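Local coordinates for RimK domain protein ATP-grasp (Sphaerobacter thermophilus, PDB 5I47), which probably binds ATP and, as a RimK-like member of the ATP-grasp family, may act as a carboxylate-amine ligase, at residues 22-25 against 26-30; 257-260 against 261-265. All coordinates share one frame; numbering follows the deposited sequence.

Contact 1 (22-25 against 26-30); sequences IEAF and AARGH
Ala26 and Ala27 extend helix 16-27 by donating their backbone N-H groups to Ile22 O and Glu23 O, at 2.9 Å from Ala26 N and 2.7 Å from Ala27 N, and a Schellman motif then ends the helix. In that motif His30 N reaches back to Phe25 O over 2.8 Å and Gly29 N bonds to Ala26 O, with Gly29 as the C-prime residue. At its positive phi of 87° a side chain would collide with Arg28 O, a conformation that favours glycine. The arginine side chain folds back along the helix: with CG beside the backbone N (chi1 -71°) and the chain extended to NE, Arg28 NH1 arrives 2.8 Å from Ala24 O. The oxygen lies in the guanidinium plane, at its edge, while Arg28 NH1 is tilted 32° from the carbonyl plane of Ala24. Arg28 NH1 also sits 3.4 Å from Ala24 CB, and NE of the same group makes a salt bridge with Asp273. Across the turn, His30 CB approaches the Phe25 ring obliquely, and that ring packs on Val7 and Ala32 of the flanking strands and on Val275. A water additionally links Ile22 O to His30 O. Ala24 O and Phe25 O, which receive only weak bonds from Arg28 N, are gripped instead by Arg28 NH1 and His30 N, and the arginine's positive charge probably suits the negative end of the helix dipole.

Contact 2 (257-260 against 261-265); sequences FRSL and SGRGV
Leu260 and Arg263 cross at about a right angle at the short helix 258-262 of the ATP-grasp domain, where Phe257 occupies the N-cap position. Leu260 CD1 lies 3.3 Å from Arg263 NH1, while on the guanidinium's face Ser259 O stands over the centre, 4.0 Å above the plane. The extended chain also carries Arg263 NH2 to 2.8 Å from Ser259 OG, but at too poor an angle for a hydrogen bond; that hydroxyl bonds to Tyr209 O instead. An alanine in place of Arg263 would remove the flat group over Ser259 O, is likely to leave a gap beside Leu260 CD1, and would probably cost Glu194 its long, weak ion-pair partner. Val265, beyond the helix, meets the leucine obliquely: its CB is 3.9 Å from Leu260 CG, with Val265 CG1 near Leu260 CD2 and Val265 CG2 near Leu260 CD1. Leu260 also packs on Ala191 and Val267. At the start of the helix, Ser261 N donates to Phe257 O over 3.2 Å at 160°. Ser261 OG, beside its backbone N (chi1 -84°), makes a weak hydrogen bond to the same carbonyl oxygen and lies in the plane of the Phe257 ring, at its edge, 3.6 Å from Phe257 CD1.

Overall arrangement
Contacts 1 and 2 lie on the same side of the chain's centre, with their own centres about 18 Å apart; their nearest atoms are about 8 Å apart, so they do not touch. Contact 1 belongs to the beta-alpha-beta unit of strand 6-10, helix 16-27 and strand 31-35 in the preATP-grasp domain, contact 2 to the ATP-grasp domain. Two helices bridge them. Helix 16-27, which ends in contact 1, also packs through Leu20 and Leu21 on Ser261 and Phe257, and helix 267-275 meets contact 2 through Val267 and contact 1 through Ala272. Residues 22-30 and 257-265 thus flank an interface between the two domains.

Contact 1 (22-25 against 26-30)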
# COMPACT_ATOMS: atom_id res chain seq x y z
N ILE B 22 21.97 -21.01 -4.99
CA ILE B 22 23.31 -20.67 -5.44
C ILE B 22 23.91 -21.81 -6.26
O ILE B 22 24.64 -21.58 -7.23
CB ILE B 22 24.20 -20.28 -4.25
CG1 ILE B 22 23.68 -19.00 -3.60
CG2 ILE B 22 25.66 -20.11 -4.68
CD1 ILE B 22 24.68 -18.30 -2.71
N GLU B 23 23.59 -23.06 -5.90
CA GLU B 23 24.01 -24.19 -6.72
C GLU B 23 23.32 -24.16 -8.08
O GLU B 23 23.98 -24.27 -9.12
CB GLU B 23 23.71 -25.51 -6.01
CG GLU B 23 24.48 -25.71 -4.71
CD GLU B 23 24.17 -27.05 -4.06
OE1 GLU B 23 23.82 -28.01 -4.78
OE2 GLU B 23 24.26 -27.14 -2.81
N ALA B 24 22.00 -23.99 -8.09
CA ALA B 24 21.25 -24.04 -9.34
C ALA B 24 21.64 -22.90 -10.27
O ALA B 24 21.72 -23.08 -11.49
CB ALA B 24 19.75 -24.02 -9.05
N PHE B 25 21.89 -21.71 -9.71
CA PHE B 25 22.34 -20.59 -10.54
C PHE B 25 23.78 -20.81 -11.02
O PHE B 25 24.11 -20.46 -12.16
CB PHE B 25 22.24 -19.28 -9.77
CG PHE B 25 20.87 -18.65 -9.82
CD1 PHE B 25 20.40 -18.06 -10.98
CD2 PHE B 25 20.05 -18.64 -8.70
CE1 PHE B 25 19.15 -17.49 -11.03
CE2 PHE B 25 18.80 -18.07 -8.74
CZ PHE B 25 18.34 -17.49 -9.91
N ALA B 26 24.64 -21.37 -10.17
CA ALA B 26 26.00 -21.68 -10.59
C ALA B 26 26.00 -22.76 -11.66
O ALA B 26 26.78 -22.69 -12.62
CB ALA B 26 26.84 -22.11 -9.39
N ALA B 27 25.13 -23.77 -11.52
CA ALA B 27 25.00 -24.81 -12.53
C ALA B 27 24.53 -24.25 -13.87
O ALA B 27 24.81 -24.85 -14.91
CB ALA B 27 24.04 -25.89 -12.05
N ARG B 28 23.84 -23.11 -13.87
CA ARG B 28 23.35 -22.49 -15.09
C ARG B 28 24.20 -21.31 -15.53
O ARG B 28 23.76 -20.53 -16.38
CB ARG B 28 21.89 -22.07 -14.91
CG ARG B 28 20.93 -23.25 -14.86
CD ARG B 28 19.61 -22.91 -14.21
NE ARG B 28 18.73 -24.08 -14.15
CZ ARG B 28 18.83 -25.04 -13.24
NH1 ARG B 28 19.77 -24.98 -12.31
NH2 ARG B 28 17.99 -26.07 -13.26
N GLY B 29 25.39 -21.15 -14.96
CA GLY B 29 26.34 -20.16 -15.45
C GLY B 29 26.20 -18.77 -14.88
O GLY B 29 26.63 -17.81 -15.53
N HIS B 30 25.63 -18.62 -13.68
CA HIS B 30 25.45 -17.31 -13.07
C HIS B 30 25.83 -17.37 -11.60
O HIS B 30 25.55 -18.36 -10.92
CB HIS B 30 24.01 -16.82 -13.23
CG HIS B 30 23.63 -16.48 -14.63
ND1 HIS B 30 23.89 -15.25 -15.20
CD2 HIS B 30 23.02 -17.22 -15.59
CE1 HIS B 30 23.45 -15.25 -16.45
NE2 HIS B 30 22.92 -16.43 -16.71
O HOH W 1 25.38 -19.27 -7.86

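Contact 2 (257-260 against 261-265)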
# COMPACT_ATOMS: atom_id res chain seq x y z
N PHE B 257 10.95 -23.78 0.64
CA PHE B 257 10.80 -24.97 -0.20
C PHE B 257 11.78 -26.06 0.23
O PHE B 257 12.23 -26.86 -0.58
CB PHE B 257 10.94 -24.64 -1.68
CG PHE B 257 12.23 -23.95 -2.05
CD1 PHE B 257 13.33 -24.69 -2.45
CD2 PHE B 257 12.32 -22.57 -2.05
CE1 PHE B 257 14.51 -24.06 -2.82
CE2 PHE B 257 13.49 -21.93 -2.42
CZ PHE B 257 14.58 -22.68 -2.80
N ARG B 258 12.10 -26.08 1.53
CA ARG B 258 13.00 -27.08 2.08
C ARG B 258 12.41 -28.48 1.97
O ARG B 258 13.04 -29.40 1.43
CB ARG B 258 13.29 -26.75 3.55
CG ARG B 258 14.70 -27.02 4.02
CD ARG B 258 14.82 -26.71 5.51
NE ARG B 258 14.35 -25.36 5.82
CZ ARG B 258 15.13 -24.37 6.23
NH1 ARG B 258 16.43 -24.56 6.40
NH2 ARG B 258 14.61 -23.18 6.50
N SER B 259 11.19 -28.66 2.48
CA SER B 259 10.56 -29.97 2.51
C SER B 259 10.37 -30.53 1.10
O SER B 259 10.61 -31.72 0.87
CB SER B 259 9.22 -29.89 3.23
OG SER B 259 8.46 -31.08 3.05
N LEU B 260 9.95 -29.69 0.16
CA LEU B 260 9.68 -30.18 -1.19
C LEU B 260 10.97 -30.57 -1.90
O LEU B 260 11.00 -31.56 -2.63
CB LEU B 260 8.91 -29.13 -1.99
CG LEU B 260 8.24 -29.64 -3.26
CD1 LEU B 260 7.26 -30.76 -2.94
CD2 LEU B 260 7.54 -28.51 -4.00
N SER B 261 12.04 -29.80 -1.70
CA SER B 261 13.35 -30.19 -2.23
C SER B 261 13.83 -31.50 -1.64
O SER B 261 14.61 -32.21 -2.28
CB SER B 261 14.38 -29.09 -1.96
OG SER B 261 14.33 -28.09 -2.96
N GLY B 262 13.39 -31.84 -0.43
CA GLY B 262 13.80 -33.09 0.18
C GLY B 262 13.30 -34.31 -0.58
O GLY B 262 13.99 -35.33 -0.65
N ARG B 263 12.11 -34.22 -1.17
CA ARG B 263 11.54 -35.33 -1.91
C ARG B 263 11.95 -35.34 -3.37
O ARG B 263 11.19 -35.79 -4.24
CB ARG B 263 10.02 -35.33 -1.77
CG ARG B 263 9.54 -35.08 -0.36
CD ARG B 263 8.04 -35.21 -0.24
NE ARG B 263 7.54 -34.42 0.87
CZ ARG B 263 6.86 -33.28 0.74
NH1 ARG B 263 6.58 -32.82 -0.48
NH2 ARG B 263 6.45 -32.62 1.81
N GLY B 264 13.15 -34.84 -3.68
CA GLY B 264 13.69 -34.89 -5.02
C GLY B 264 13.11 -33.90 -6.00
O GLY B 264 13.57 -33.86 -7.15
N VAL B 265 12.12 -33.10 -5.60
CA VAL B 265 11.60 -32.07 -6.49
C VAL B 265 12.62 -30.95 -6.59
O VAL B 265 12.95 -30.30 -5.59
CB VAL B 265 10.24 -31.56 -5.99
CG1 VAL B 265 9.68 -30.53 -6.96
CG2 VAL B 265 9.27 -32.71 -5.80